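Local coordinates for germination protein YpeB (Bacillus megaterium QM B1551, PDB 5BOI) that is involved in spore germination, probably in an inhibitory role through the PepSY domains that make up this C-terminal part, at residues I78-S84 with M139-D143; A88-T93 with V117-V121; A19-L23 with F95-F101; N28-V34 with S46-P52. One frame throughout, in Å; residues are numbered along the deposited sequence. Where two conformers were deposited one is given.

Overall arrangement
All four contacts lie in the first two helix-plus-sheet units of the chain. Contact 2 is the most buried: helix 85-98 packs on strand 115-123 through two alanines, a methionine and two phenylalanine rings. Contact 1, beside it and touching it, is partly exposed and polar, a connecting loop being hydrogen-bonded to the turn after strand 134-140. Contact 3 shares helix 85-98 with contact 2 but faces the other unit, meeting helix 12-22 through aromatic rings. Contact 4, centred about 25 Å from the chain centre, is backbone pairing in a hairpin with one apolar and one more polar face; its apolar face touches the helix 12-22 residues of contact 3.

Contact 1. Residues I78-S84 with M139-D143; sequences IKKQNIS and MSLED
This is a loop-to-turn contact: residues 78-84, in the connection leading from strand 69-74 to helix 85-98, lie over the turn that leaves strand 134-140. Residues 78-84 have no regular structure, and the CA atoms come nearest at Gln81 and Glu142, 4.8 Å apart. The carbonyl of Leu141 is the focus, accepting from two successive amides, Asn82 N at 2.8 Å from Leu141 O and Ile83 N at 3.1 Å from Leu141 O. Asn82 adds a side-chain bond, ND2 to Glu142 O at 2.9 Å; its short amide suits a place where a turn carbonyl needs a donor. Glu142 is extended, chi1 and chi2 both t, and its OE2 accepts weak hydrogen bonds from Lys79 N (3.4 Å) and Lys80 N (3.2 Å). Across the turn, Ser140 OG accepts from Glu142 N at 3.0 Å, an ST turn. Apolar groups fill the inner side: Ile78 CG2 lies 3.8 Å from Glu142 CB, and Ile83, with chi1 p, brings CG1 to 4.1 Å from Leu141 CD2. Ile83 and Leu141 both rest on Ala88 of helix 85-98, which Ser84 N-caps through Asp87 N, while Ile78 reaches Ile147 of strand 146-150.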
loop_
_atom_site.group_PDB
_atom_site.type_symbol
_atom_site.label_atom_id
_atom_site.label_comp_id
_atom_site.label_asym_id
_atom_site.label_seq_id
_atom_site.Cartn_x
_atom_site.Cartn_y
_atom_site.Cartn_z
ATOM N N ILE A 78 -13.848 13.897 -6.682
ATOM C CA ILE A 78 -14.301 13.102 -7.837
ATOM C C ILE A 78 -15.833 13.131 -7.987
ATOM O O ILE A 78 -16.560 12.712 -7.085
ATOM C CB ILE A 78 -13.810 11.642 -7.719
ATOM C CG1 ILE A 78 -12.293 11.595 -7.458
ATOM C CG2 ILE A 78 -14.216 10.829 -8.933
ATOM C CD1 ILE A 78 -11.448 12.331 -8.529
ATOM N N LYS A 79 -16.328 13.625 -9.130
ATOM C CA LYS A 79 -17.749 13.920 -9.256
ATOM C C LYS A 79 -18.608 12.747 -9.676
ATOM O O LYS A 79 -19.801 12.749 -9.425
ATOM C CB LYS A 79 -17.949 15.084 -10.241
ATOM C CG LYS A 79 -17.082 16.299 -9.907
ATOM C CD LYS A 79 -17.411 16.850 -8.514
ATOM C CE LYS A 79 -16.365 17.869 -8.090
ATOM N NZ LYS A 79 -16.456 18.214 -6.637
ATOM N N LYS A 80 -18.016 11.738 -10.314
ATOM C CA LYS A 80 -18.799 10.683 -10.953
ATOM C C LYS A 80 -18.088 9.344 -10.876
ATOM O O LYS A 80 -16.889 9.282 -11.110
ATOM C CB LYS A 80 -19.015 11.020 -12.440
ATOM C CG LYS A 80 -19.536 9.885 -13.310
ATOM C CD LYS A 80 -20.967 9.495 -12.945
ATOM C CE LYS A 80 -21.489 8.424 -13.891
ATOM N NZ LYS A 80 -22.886 8.049 -13.527
ATOM N N GLN A 81 -18.816 8.281 -10.566
ATOM C CA GLN A 81 -18.262 6.935 -10.680
ATOM C C GLN A 81 -18.608 6.302 -12.016
ATOM O O GLN A 81 -19.772 6.017 -12.288
ATOM C CB GLN A 81 -18.769 6.035 -9.545
ATOM C CG GLN A 81 -18.224 4.600 -9.644
ATOM C CD GLN A 81 -18.765 3.682 -8.535
ATOM O OE1 GLN A 81 -19.565 4.098 -7.687
ATOM N NE2 GLN A 81 -18.359 2.435 -8.566
ATOM N N ASN A 82 -17.584 6.080 -12.842
ATOM C CA ASN A 82 -17.724 5.418 -14.127
ATOM C C ASN A 82 -17.243 3.965 -14.136
ATOM O O ASN A 82 -17.632 3.184 -15.011
ATOM C CB ASN A 82 -16.951 6.187 -15.183
ATOM C CG ASN A 82 -17.625 7.502 -15.540
ATOM O OD1 ASN A 82 -18.847 7.568 -15.649
ATOM N ND2 ASN A 82 -16.831 8.534 -15.757
ATOM N N ILE A 83 -16.365 3.617 -13.205
ATOM C CA ILE A 83 -15.825 2.259 -13.193
ATOM C C ILE A 83 -16.093 1.576 -11.863
ATOM O O ILE A 83 -16.278 2.237 -10.843
ATOM C CB ILE A 83 -14.313 2.237 -13.466
ATOM C CG1 ILE A 83 -13.559 2.890 -12.309
ATOM C CG2 ILE A 83 -14.002 2.885 -14.805
ATOM C CD1 ILE A 83 -12.062 2.682 -12.355
ATOM N N SER A 84 -16.128 0.246 -11.881
ATOM C CA SER A 84 -16.344 -0.501 -10.640
ATOM C C SER A 84 -15.132 -0.432 -9.715
ATOM O O SER A 84 -14.017 -0.122 -10.162
ATOM C CB SER A 84 -16.671 -1.967 -10.945
ATOM O OG SER A 84 -15.585 -2.593 -11.597
ATOM N N MET A 139 -7.523 5.794 -5.952
ATOM C CA MET A 139 -7.805 5.881 -7.381
ATOM C C MET A 139 -9.091 6.657 -7.623
ATOM O O MET A 139 -10.036 6.535 -6.861
ATOM C CB MET A 139 -7.943 4.487 -8.000
ATOM C CG MET A 139 -6.873 3.483 -7.615
ATOM S SD MET A 139 -5.257 3.928 -8.240
ATOM C CE MET A 139 -5.477 3.623 -9.986
ATOM N N SER A 140 -9.133 7.442 -8.695
ATOM C CA SER A 140 -10.379 8.071 -9.117
ATOM C C SER A 140 -11.290 7.024 -9.729
ATOM O O SER A 140 -10.886 6.327 -10.646
ATOM C CB SER A 140 -10.120 9.164 -10.150
ATOM O OG SER A 140 -11.361 9.524 -10.770
ATOM N N LEU A 141 -12.525 6.926 -9.268
ATOM C CA LEU A 141 -13.476 6.050 -9.953
ATOM C C LEU A 141 -14.120 6.693 -11.192
ATOM O O LEU A 141 -14.959 6.059 -11.838
ATOM C CB LEU A 141 -14.559 5.579 -8.986
ATOM C CG LEU A 141 -14.031 4.749 -7.796
ATOM C CD1 LEU A 141 -15.187 4.283 -6.945
ATOM C CD2 LEU A 141 -13.176 3.563 -8.244
ATOM N N GLU A 142 -13.733 7.926 -11.530
ATOM C CA GLU A 142 -14.250 8.579 -12.749
ATOM C C GLU A 142 -13.474 8.114 -13.968
ATOM O O GLU A 142 -14.050 7.927 -15.059
ATOM C CB GLU A 142 -14.177 10.117 -12.637
ATOM C CG GLU A 142 -14.866 10.888 -13.756
ATOM C CD GLU A 142 -15.101 12.359 -13.396
ATOM O OE1 GLU A 142 -14.718 13.245 -14.185
ATOM O OE2 GLU A 142 -15.668 12.630 -12.313
ATOM N N ASP A 143 -12.165 7.934 -13.791
ATOM C CA ASP A 143 -11.293 7.600 -14.922
ATOM C C ASP A 143 -10.198 6.587 -14.608
ATOM O O ASP A 143 -9.414 6.242 -15.497
ATOM C CB ASP A 143 -10.636 8.864 -15.491
ATOM C CG ASP A 143 -9.880 9.678 -14.442
ATOM O OD1 ASP A 143 -9.553 9.163 -13.348
ATOM O OD2 ASP A 143 -9.614 10.868 -14.723
#

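Contact 2. Residues A88-T93 with V117-V121; sequences AMNKAT and VFTFV
The helical segment 88-93 lies across the extended segment 117-121 with axes 9.5 Å apart at closest, their N-to-C directions 45° apart (signed crossing angle -45°). CA atoms come nearest at Met89 and Phe118 (7.4 Å) and at Thr93 and Phe120 (8.7 Å). Regular bonds, such as Ala92 N to Ala88 O at 2.9 Å, hold the helix. Strand alternation turns Phe118 and Phe120, both chi1 m, toward it. Helix 85-98 against the antiparallel strands that follow it is the helix-on-sheet layout of a PepSY unit, and this interface is part of its hydrophobic core. Ala88 and Ala92, one turn apart, point at the sheet, and their methyls leave room for the rings: Ala88 CB is 3.8 Å from Phe118 CZ, and Ala92 CB 3.9 Å from Phe118 CD2 and 4.0 Å from Phe120 CZ. Flexible Met89 (m, t, t) runs beside the first ring, CG an unusually tight 3.2 Å from Phe118 CE1, while Thr93 OG1 meets the edge of the second, 3.6 Å from Phe120 CE2.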
loop_
_atom_site.group_PDB
_atom_site.type_symbol
_atom_site.label_atom_id
_atom_site.label_comp_id
_atom_site.label_asym_id
_atom_site.label_seq_id
_atom_site.Cartn_x
_atom_site.Cartn_y
_atom_site.Cartn_z
ATOM N N ALA A 88 -11.104 -0.650 -10.572
ATOM C CA ALA A 88 -10.123 0.259 -9.983
ATOM C C ALA A 88 -8.998 -0.572 -9.362
ATOM O O ALA A 88 -7.834 -0.209 -9.470
ATOM C CB ALA A 88 -10.765 1.162 -8.951
ATOM N N MET A 89 -9.377 -1.679 -8.720
ATOM C CA MET A 89 -8.434 -2.611 -8.087
ATOM C C MET A 89 -7.392 -3.065 -9.102
ATOM O O MET A 89 -6.191 -3.078 -8.824
ATOM C CB MET A 89 -9.166 -3.840 -7.532
ATOM C CG MET A 89 -10.147 -3.570 -6.404
ATOM S SD MET A 89 -10.974 -5.054 -5.776
ATOM C CE MET A 89 -12.172 -4.383 -4.660
ATOM N N ASN A 90 -7.875 -3.435 -10.284
ATOM C CA ASN A 90 -7.006 -3.933 -11.351
ATOM C C ASN A 90 -6.047 -2.880 -11.871
ATOM O O ASN A 90 -4.867 -3.171 -12.123
ATOM C CB ASN A 90 -7.844 -4.483 -12.507
ATOM C CG ASN A 90 -8.550 -5.766 -12.138
ATOM O OD1 ASN A 90 -8.140 -6.460 -11.205
ATOM N ND2 ASN A 90 -9.614 -6.093 -12.867
ATOM N N LYS A 91 -6.565 -1.667 -12.035
ATOM C CA LYS A 91 -5.775 -0.528 -12.479
ATOM C C LYS A 91 -4.682 -0.156 -11.479
ATOM O O LYS A 91 -3.554 0.180 -11.872
ATOM C CB LYS A 91 -6.690 0.661 -12.727
ATOM C CG LYS A 91 -7.624 0.449 -13.928
ATOM C CD LYS A 91 -8.294 1.744 -14.343
ATOM C CE LYS A 91 -8.983 1.597 -15.701
ATOM N NZ LYS A 91 -10.060 0.569 -15.713
ATOM N N ALA A 92 -5.018 -0.257 -10.199
ATOM C CA ALA A 92 -4.052 -0.009 -9.124
ATOM C C ALA A 92 -2.931 -1.054 -9.189
ATOM O O ALA A 92 -1.746 -0.730 -9.128
ATOM C CB ALA A 92 -4.737 -0.024 -7.767
ATOM N N THR A 93 -3.319 -2.311 -9.331
ATOM C CA THR A 93 -2.330 -3.386 -9.409
ATOM C C THR A 93 -1.395 -3.167 -10.610
ATOM O O THR A 93 -0.168 -3.297 -10.494
ATOM C CB THR A 93 -3.028 -4.751 -9.507
ATOM O OG1 THR A 93 -3.863 -4.938 -8.340
ATOM C CG2 THR A 93 -1.990 -5.884 -9.643
ATOM N N VAL A 117 -9.881 3.046 -2.481
ATOM C CA VAL A 117 -8.776 3.139 -1.540
ATOM C C VAL A 117 -8.241 1.729 -1.331
ATOM O O VAL A 117 -8.990 0.814 -0.956
ATOM C CB VAL A 117 -9.240 3.757 -0.195
ATOM C CG1 VAL A 117 -8.081 3.874 0.784
ATOM C CG2 VAL A 117 -9.880 5.123 -0.458
ATOM N N PHE A 118 -6.949 1.566 -1.570
ATOM C CA PHE A 118 -6.330 0.249 -1.540
ATOM C C PHE A 118 -5.061 0.221 -0.703
ATOM O O PHE A 118 -4.309 1.196 -0.676
ATOM C CB PHE A 118 -5.984 -0.191 -2.960
ATOM C CG PHE A 118 -7.141 -0.148 -3.893
ATOM C CD1 PHE A 118 -8.157 -1.072 -3.778
ATOM C CD2 PHE A 118 -7.219 0.816 -4.885
ATOM C CE1 PHE A 118 -9.231 -1.043 -4.631
ATOM C CE2 PHE A 118 -8.293 0.836 -5.758
ATOM C CZ PHE A 118 -9.300 -0.095 -5.622
ATOM N N THR A 119 -4.830 -0.900 -0.020
ATOM C CA THR A 119 -3.540 -1.136 0.629
ATOM C C THR A 119 -2.944 -2.423 0.069
ATOM O O THR A 119 -3.645 -3.427 -0.058
ATOM C CB THR A 119 -3.661 -1.251 2.160
ATOM O OG1 THR A 119 -4.277 -0.063 2.684
ATOM C CG2 THR A 119 -2.276 -1.449 2.783
ATOM N N PHE A 120 -1.663 -2.374 -0.301
ATOM C CA PHE A 120 -0.944 -3.530 -0.811
ATOM C C PHE A 120 0.172 -3.820 0.172
ATOM O O PHE A 120 0.649 -2.888 0.830
ATOM C CB PHE A 120 -0.342 -3.236 -2.195
ATOM C CG PHE A 120 -1.362 -3.074 -3.281
ATOM C CD1 PHE A 120 -2.077 -1.887 -3.416
ATOM C CD2 PHE A 120 -1.622 -4.107 -4.160
ATOM C CE1 PHE A 120 -3.024 -1.728 -4.421
ATOM C CE2 PHE A 120 -2.576 -3.953 -5.165
ATOM C CZ PHE A 120 -3.277 -2.765 -5.288
ATOM N N VAL A 121 0.598 -5.084 0.297
ATOM C CA VAL A 121 1.703 -5.406 1.188
ATOM C C VAL A 121 2.762 -6.263 0.497
ATOM O O VAL A 121 2.480 -6.976 -0.466
ATOM C CB VAL A 121 1.239 -6.152 2.454
ATOM C CG1 VAL A 121 0.285 -5.284 3.276
ATOM C CG2 VAL A 121 0.565 -7.491 2.089
#

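Contact 3. Residues A19-L23 with F95-F101; sequences ARSFL and FLKDHRF
Phe22, in the last turn of helix 12-22, inserts its ring among three aromatic side chains from the C-terminal end of helix 85-98 and the loop beyond, so that two helix ends meet almost wholly through rings. The closest CA pair is Phe22 and His99, 7.2 Å apart. The CA-to-CB bond of Phe22 points sideways, but chi1 t brings its ring nearer the other segment, offering a face to the edge of Phe95, also chi1 t: a T-shaped pair with centroids 5.1 Å apart, planes at 77° and Phe22 CZ 3.6 Å from Phe95 CE2. His99 lies obliquely to the same ring, Phe22 CD1 being 3.8 Å from His99 CD2, and completes the aromatic cluster. Its orientation is fixed by a bond from ND1 to Phe95 O at 2.9 Å. His99 is the first residue to leave helical angles; Arg100 follows with phi +71°, and Phe101 N bonds to Leu96 O at 3.0 Å, turning the chain back so that Phe101 CE2 comes 4.1 Å from Phe22 CE1. The contact joins the helices of the first two PepSY units; Phe149 of strand 146-150 lies edge-to-face with Phe22 and Phe101, and Met60 of strand 57-63 touches Phe22.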
loop_
_atom_site.group_PDB
_atom_site.type_symbol
_atom_site.label_atom_id
_atom_site.label_comp_id
_atom_site.label_asym_id
_atom_site.label_seq_id
_atom_site.Cartn_x
_atom_site.Cartn_y
_atom_site.Cartn_z
ATOM N N ALA A 19 8.669 12.820 -11.237
ATOM C CA ALA A 19 7.283 13.253 -11.108
ATOM C C ALA A 19 6.509 13.143 -12.425
ATOM O O ALA A 19 5.415 12.579 -12.466
ATOM C CB ALA A 19 7.235 14.690 -10.580
ATOM N N ARG A 20 7.079 13.686 -13.498
ATOM C CA ARG A 20 6.420 13.677 -14.800
ATOM C C ARG A 20 6.043 12.257 -15.227
ATOM O O ARG A 20 4.924 12.007 -15.685
ATOM C CB ARG A 20 7.323 14.319 -15.852
ATOM C CG ARG A 20 7.741 15.741 -15.526
ATOM C CD ARG A 20 8.300 16.450 -16.756
ATOM N NE ARG A 20 8.824 17.773 -16.427
ATOM C CZ ARG A 20 8.078 18.867 -16.311
ATOM N NH1 ARG A 20 8.643 20.027 -16.007
ATOM N NH2 ARG A 20 6.764 18.801 -16.493
ATOM N N SER A 21 6.983 11.334 -15.056
ATOM C CA SER A 21 6.787 9.933 -15.417
ATOM C C SER A 21 5.754 9.221 -14.539
ATOM O O SER A 21 4.839 8.565 -15.043
ATOM C CB SER A 21 8.123 9.198 -15.344
ATOM O OG SER A 21 8.082 8.001 -16.094
ATOM N N PHE A 22 5.910 9.356 -13.225
ATOM C CA PHE A 22 5.030 8.713 -12.248
ATOM C C PHE A 22 3.575 9.169 -12.361
ATOM O O PHE A 22 2.648 8.373 -12.190
ATOM C CB PHE A 22 5.552 8.997 -10.840
ATOM C CG PHE A 22 4.997 8.093 -9.777
ATOM C CD1 PHE A 22 5.464 6.792 -9.636
ATOM C CD2 PHE A 22 4.029 8.554 -8.900
ATOM C CE1 PHE A 22 4.961 5.965 -8.641
ATOM C CE2 PHE A 22 3.524 7.732 -7.899
ATOM C CZ PHE A 22 3.994 6.433 -7.773
ATOM N N LEU A 23 3.386 10.456 -12.641
ATOM C CA LEU A 23 2.064 11.078 -12.624
ATOM C C LEU A 23 1.511 11.260 -14.026
ATOM O O LEU A 23 0.424 11.814 -14.208
ATOM C CB LEU A 23 2.124 12.436 -11.924
ATOM C CG LEU A 23 2.515 12.436 -10.449
ATOM C CD1 LEU A 23 2.736 13.865 -9.986
ATOM C CD2 LEU A 23 1.441 11.754 -9.626
ATOM N N PHE A 95 -0.710 -0.355 -12.202
ATOM C CA PHE A 95 0.088 0.842 -11.989
ATOM C C PHE A 95 1.358 0.501 -11.208
ATOM O O PHE A 95 2.463 0.881 -11.621
ATOM C CB PHE A 95 -0.718 1.904 -11.240
ATOM C CG PHE A 95 0.066 3.143 -10.925
ATOM C CD1 PHE A 95 0.169 4.162 -11.853
ATOM C CD2 PHE A 95 0.691 3.294 -9.702
ATOM C CE1 PHE A 95 0.884 5.305 -11.569
ATOM C CE2 PHE A 95 1.415 4.446 -9.414
ATOM C CZ PHE A 95 1.505 5.452 -10.362
ATOM N N LEU A 96 1.198 -0.238 -10.108
ATOM C CA LEU A 96 2.346 -0.603 -9.274
ATOM C C LEU A 96 3.381 -1.377 -10.081
ATOM O O LEU A 96 4.564 -1.046 -10.048
ATOM C CB LEU A 96 1.916 -1.420 -8.052
ATOM C CG LEU A 96 1.136 -0.608 -7.008
ATOM C CD1 LEU A 96 0.572 -1.485 -5.918
ATOM C CD2 LEU A 96 2.044 0.463 -6.432
ATOM N N LYS A 97 2.928 -2.386 -10.816
ATOM C CA LYS A 97 3.827 -3.204 -11.615
ATOM C C LYS A 97 4.502 -2.373 -12.704
ATOM O O LYS A 97 5.676 -2.573 -12.998
ATOM C CB LYS A 97 3.072 -4.388 -12.223
ATOM C CG LYS A 97 2.296 -5.187 -11.186
ATOM C CD LYS A 97 2.345 -6.672 -11.431
ATOM C CE LYS A 97 2.294 -7.435 -10.116
ATOM N NZ LYS A 97 3.469 -7.139 -9.246
ATOM N N ASP A 98 3.765 -1.435 -13.291
ATOM C CA ASP A 98 4.327 -0.568 -14.328
ATOM C C ASP A 98 5.364 0.418 -13.791
ATOM O O ASP A 98 6.164 0.956 -14.564
ATOM C CB ASP A 98 3.227 0.220 -15.053
ATOM C CG ASP A 98 2.352 -0.656 -15.929
ATOM O OD1 ASP A 98 2.765 -1.790 -16.242
ATOM O OD2 ASP A 98 1.258 -0.204 -16.323
ATOM N N HIS A 99 5.357 0.660 -12.483
ATOM C CA HIS A 99 6.243 1.673 -11.919
ATOM C C HIS A 99 7.243 1.108 -10.918
ATOM O O HIS A 99 7.604 1.785 -9.958
ATOM C CB HIS A 99 5.422 2.793 -11.280
ATOM C CG HIS A 99 4.693 3.632 -12.280
ATOM N ND1 HIS A 99 3.493 3.248 -12.839
ATOM C CD2 HIS A 99 5.024 4.806 -12.868
ATOM C CE1 HIS A 99 3.100 4.162 -13.706
ATOM N NE2 HIS A 99 4.012 5.120 -13.744
ATOM N N ARG A 100 7.664 -0.136 -11.148
ATOM C CA ARG A 100 8.761 -0.788 -10.424
ATOM C C ARG A 100 8.446 -1.155 -8.976
ATOM O O ARG A 100 9.358 -1.398 -8.188
ATOM C CB ARG A 100 10.026 0.080 -10.451
ATOM C CG ARG A 100 10.770 0.056 -11.775
ATOM C CD ARG A 100 11.832 1.149 -11.849
ATOM N NE ARG A 100 12.301 1.565 -10.529
ATOM C CZ ARG A 100 13.002 2.671 -10.301
ATOM N NH1 ARG A 100 13.385 2.975 -9.068
ATOM N NH2 ARG A 100 13.321 3.473 -11.307
ATOM N N PHE A 101 7.164 -1.198 -8.629
ATOM C CA PHE A 101 6.757 -1.720 -7.330
ATOM C C PHE A 101 6.282 -3.138 -7.533
ATOM O O PHE A 101 5.103 -3.376 -7.796
ATOM C CB PHE A 101 5.666 -0.856 -6.693
ATOM C CG PHE A 101 6.163 0.467 -6.203
ATOM C CD1 PHE A 101 6.686 0.594 -4.929
ATOM C CD2 PHE A 101 6.131 1.581 -7.026
ATOM C CE1 PHE A 101 7.154 1.811 -4.472
ATOM C CE2 PHE A 101 6.602 2.805 -6.577
ATOM C CZ PHE A 101 7.115 2.921 -5.301
#

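Contact 4. Residues N28-V34 with S46-P52; sequences NEQIHIV and SLTITDP
Backbone bonds dominate. Strands 30-34 and 46-50 run antiparallel, their axes 4.6 Å apart at closest and their directions 164° apart. The hydrogen-bonded pairs are Gln30 with Thr50, His32 with Thr48 and Val34 with Ser46, and the non-hydrogen-bonded pairs Ile31 with Ile49 and Ile33 with Leu47. At the middle pair His32 N lies 3.0 Å from Thr48 O and Thr48 N 2.7 Å from His32 O; Val34 N to Ser46 O is 2.8 Å and Ser46 N to Val34 O 2.7 Å. Toward the open end, Thr50 N to Gln30 O is 3.0 Å, but the return bond from Gln30 N to Thr50 O is weak at 3.5 Å. These are the first two strands of the antiparallel sheet that follows helix 12-22 in the first PepSY unit, joined as a hairpin. Apolar contacts occupy the face bearing Ile31, Ile33, Leu47 and Ile49, branched residues suited to the helix side: Ile31 CG2 is 3.7 Å from Ile49 CG1 and 3.8 Å from Leu47 CD2, and Leu47 rests on Ala19. The face of Gln30, His32, Val34, Ser46, Thr48 and Thr50 is mostly polar, Ser46 OG bonding to Asp61. Beyond the strands, Pro52 CG packs 3.4 Å from Asn28 O.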
loop_
_atom_site.group_PDB
_atom_site.type_symbol
_atom_site.label_atom_id
_atom_site.label_comp_id
_atom_site.label_asym_id
_atom_site.label_seq_id
_atom_site.Cartn_x
_atom_site.Cartn_y
_atom_site.Cartn_z
ATOM N N ASN A 28 2.707 20.749 -19.620
ATOM C CA ASN A 28 2.260 22.129 -19.439
ATOM C C ASN A 28 2.172 22.516 -17.963
ATOM O O ASN A 28 1.823 23.650 -17.630
ATOM C CB ASN A 28 0.908 22.363 -20.130
ATOM C CG ASN A 28 -0.172 21.389 -19.675
ATOM O OD1 ASN A 28 -0.220 20.982 -18.514
ATOM N ND2 ASN A 28 -1.058 21.026 -20.597
ATOM N N GLU A 29 2.497 21.567 -17.090
ATOM C CA GLU A 29 2.390 21.773 -15.650
ATOM C C GLU A 29 3.595 22.505 -15.073
ATOM O O GLU A 29 4.738 22.100 -15.280
ATOM C CB GLU A 29 2.224 20.436 -14.926
ATOM C CG GLU A 29 0.990 19.645 -15.317
ATOM C CD GLU A 29 1.244 18.708 -16.482
ATOM O OE1 GLU A 29 2.400 18.640 -16.952
ATOM O OE2 GLU A 29 0.287 18.032 -16.919
ATOM N N GLN A 30 3.332 23.584 -14.344
ATOM C CA GLN A 30 4.371 24.234 -13.561
ATOM C C GLN A 30 4.621 23.395 -12.308
ATOM O O GLN A 30 3.678 22.889 -11.699
ATOM C CB GLN A 30 3.972 25.667 -13.186
ATOM C CG GLN A 30 4.751 26.227 -11.996
ATOM C CD GLN A 30 3.966 27.240 -11.181
ATOM O OE1 GLN A 30 3.327 28.141 -11.728
ATOM N NE2 GLN A 30 4.011 27.093 -9.859
ATOM N N ILE A 31 5.885 23.235 -11.928
ATOM C CA ILE A 31 6.216 22.481 -10.724
ATOM C C ILE A 31 7.056 23.300 -9.741
ATOM O O ILE A 31 8.211 23.618 -10.013
ATOM C CB ILE A 31 6.972 21.183 -11.068
ATOM C CG1 ILE A 31 6.244 20.416 -12.179
ATOM C CG2 ILE A 31 7.161 20.320 -9.817
ATOM C CD1 ILE A 31 6.879 19.082 -12.533
ATOM N N HIS A 32 6.454 23.644 -8.604
ATOM C CA HIS A 32 7.142 24.336 -7.515
ATOM C C HIS A 32 7.787 23.309 -6.587
ATOM O O HIS A 32 7.093 22.491 -5.979
ATOM C CB HIS A 32 6.158 25.231 -6.745
ATOM C CG HIS A 32 6.712 25.806 -5.474
ATOM N ND1 HIS A 32 7.572 26.882 -5.453
ATOM C CD2 HIS A 32 6.511 25.461 -4.180
ATOM C CE1 HIS A 32 7.884 27.172 -4.201
ATOM N NE2 HIS A 32 7.252 26.323 -3.409
ATOM N N ILE A 33 9.112 23.345 -6.484
ATOM C CA ILE A 33 9.830 22.332 -5.717
ATOM C C ILE A 33 10.552 22.936 -4.508
ATOM O O ILE A 33 11.147 24.011 -4.593
ATOM C CB ILE A 33 10.836 21.567 -6.618
ATOM C CG1 ILE A 33 11.639 20.546 -5.806
ATOM C CG2 ILE A 33 11.765 22.531 -7.325
ATOM C CD1 ILE A 33 12.406 19.556 -6.659
ATOM N N VAL A 34 10.475 22.234 -3.381
ATOM C CA VAL A 34 11.047 22.680 -2.115
ATOM C C VAL A 34 11.934 21.577 -1.525
ATOM O O VAL A 34 11.585 20.400 -1.598
ATOM C CB VAL A 34 9.926 23.066 -1.114
ATOM C CG1 VAL A 34 10.464 23.221 0.300
ATOM C CG2 VAL A 34 9.212 24.333 -1.567
ATOM N N SER A 46 9.873 18.327 -1.692
ATOM C CA SER A 46 8.425 18.542 -1.691
ATOM C C SER A 46 7.995 19.317 -2.929
ATOM O O SER A 46 8.364 20.479 -3.101
ATOM C CB SER A 46 7.980 19.291 -0.433
ATOM O OG SER A 46 7.815 18.409 0.661
ATOM N N LEU A 47 7.200 18.676 -3.776
ATOM C CA LEU A 47 6.773 19.289 -5.025
ATOM C C LEU A 47 5.309 19.693 -4.970
ATOM O O LEU A 47 4.481 18.988 -4.384
ATOM C CB LEU A 47 6.997 18.338 -6.203
ATOM C CG LEU A 47 8.424 18.091 -6.697
ATOM C CD1 LEU A 47 9.300 17.454 -5.629
ATOM C CD2 LEU A 47 8.386 17.211 -7.926
ATOM N N THR A 48 5.004 20.837 -5.575
ATOM C CA THR A 48 3.627 21.274 -5.761
ATOM C C THR A 48 3.383 21.490 -7.249
ATOM O O THR A 48 3.777 22.510 -7.808
ATOM C CB THR A 48 3.311 22.576 -4.990
ATOM O OG1 THR A 48 3.588 22.396 -3.597
ATOM C CG2 THR A 48 1.846 22.949 -5.157
ATOM N N ILE A 49 2.745 20.515 -7.886
ATOM C CA ILE A 49 2.489 20.569 -9.318
ATOM C C ILE A 49 1.119 21.183 -9.603
ATOM O O ILE A 49 0.106 20.739 -9.070
ATOM C CB ILE A 49 2.567 19.167 -9.943
ATOM C CG1 ILE A 49 3.950 18.560 -9.700
ATOM C CG2 ILE A 49 2.259 19.223 -11.426
ATOM C CD1 ILE A 49 3.916 17.256 -8.941
ATOM N N THR A 50 1.089 22.209 -10.446
ATOM C CA THR A 50 -0.152 22.923 -10.710
ATOM C C THR A 50 -0.600 22.760 -12.162
ATOM O O THR A 50 0.164 23.028 -13.085
ATOM C CB THR A 50 -0.006 24.429 -10.401
ATOM O OG1 THR A 50 1.107 24.959 -11.131
ATOM C CG2 THR A 50 0.237 24.652 -8.920
ATOM N N ASP A 51 -1.830 22.301 -12.356
ATOM C CA ASP A 51 -2.465 22.347 -13.666
ATOM C C ASP A 51 -2.657 23.825 -14.015
ATOM O O ASP A 51 -2.999 24.621 -13.141
ATOM C CB ASP A 51 -3.803 21.590 -13.637
ATOM C CG ASP A 51 -4.433 21.415 -15.016
ATOM O OD1 ASP A 51 -4.032 22.098 -15.977
ATOM O OD2 ASP A 51 -5.359 20.587 -15.135
ATOM N N PRO A 52 -2.375 24.214 -15.269
ATOM C CA PRO A 52 -2.769 25.566 -15.682
ATOM C C PRO A 52 -4.247 25.664 -16.077
ATOM O O PRO A 52 -4.883 26.670 -15.758
ATOM C CB PRO A 52 -1.860 25.847 -16.884
ATOM C CG PRO A 52 -1.495 24.506 -17.402
ATOM C CD PRO A 52 -1.402 23.616 -16.199
#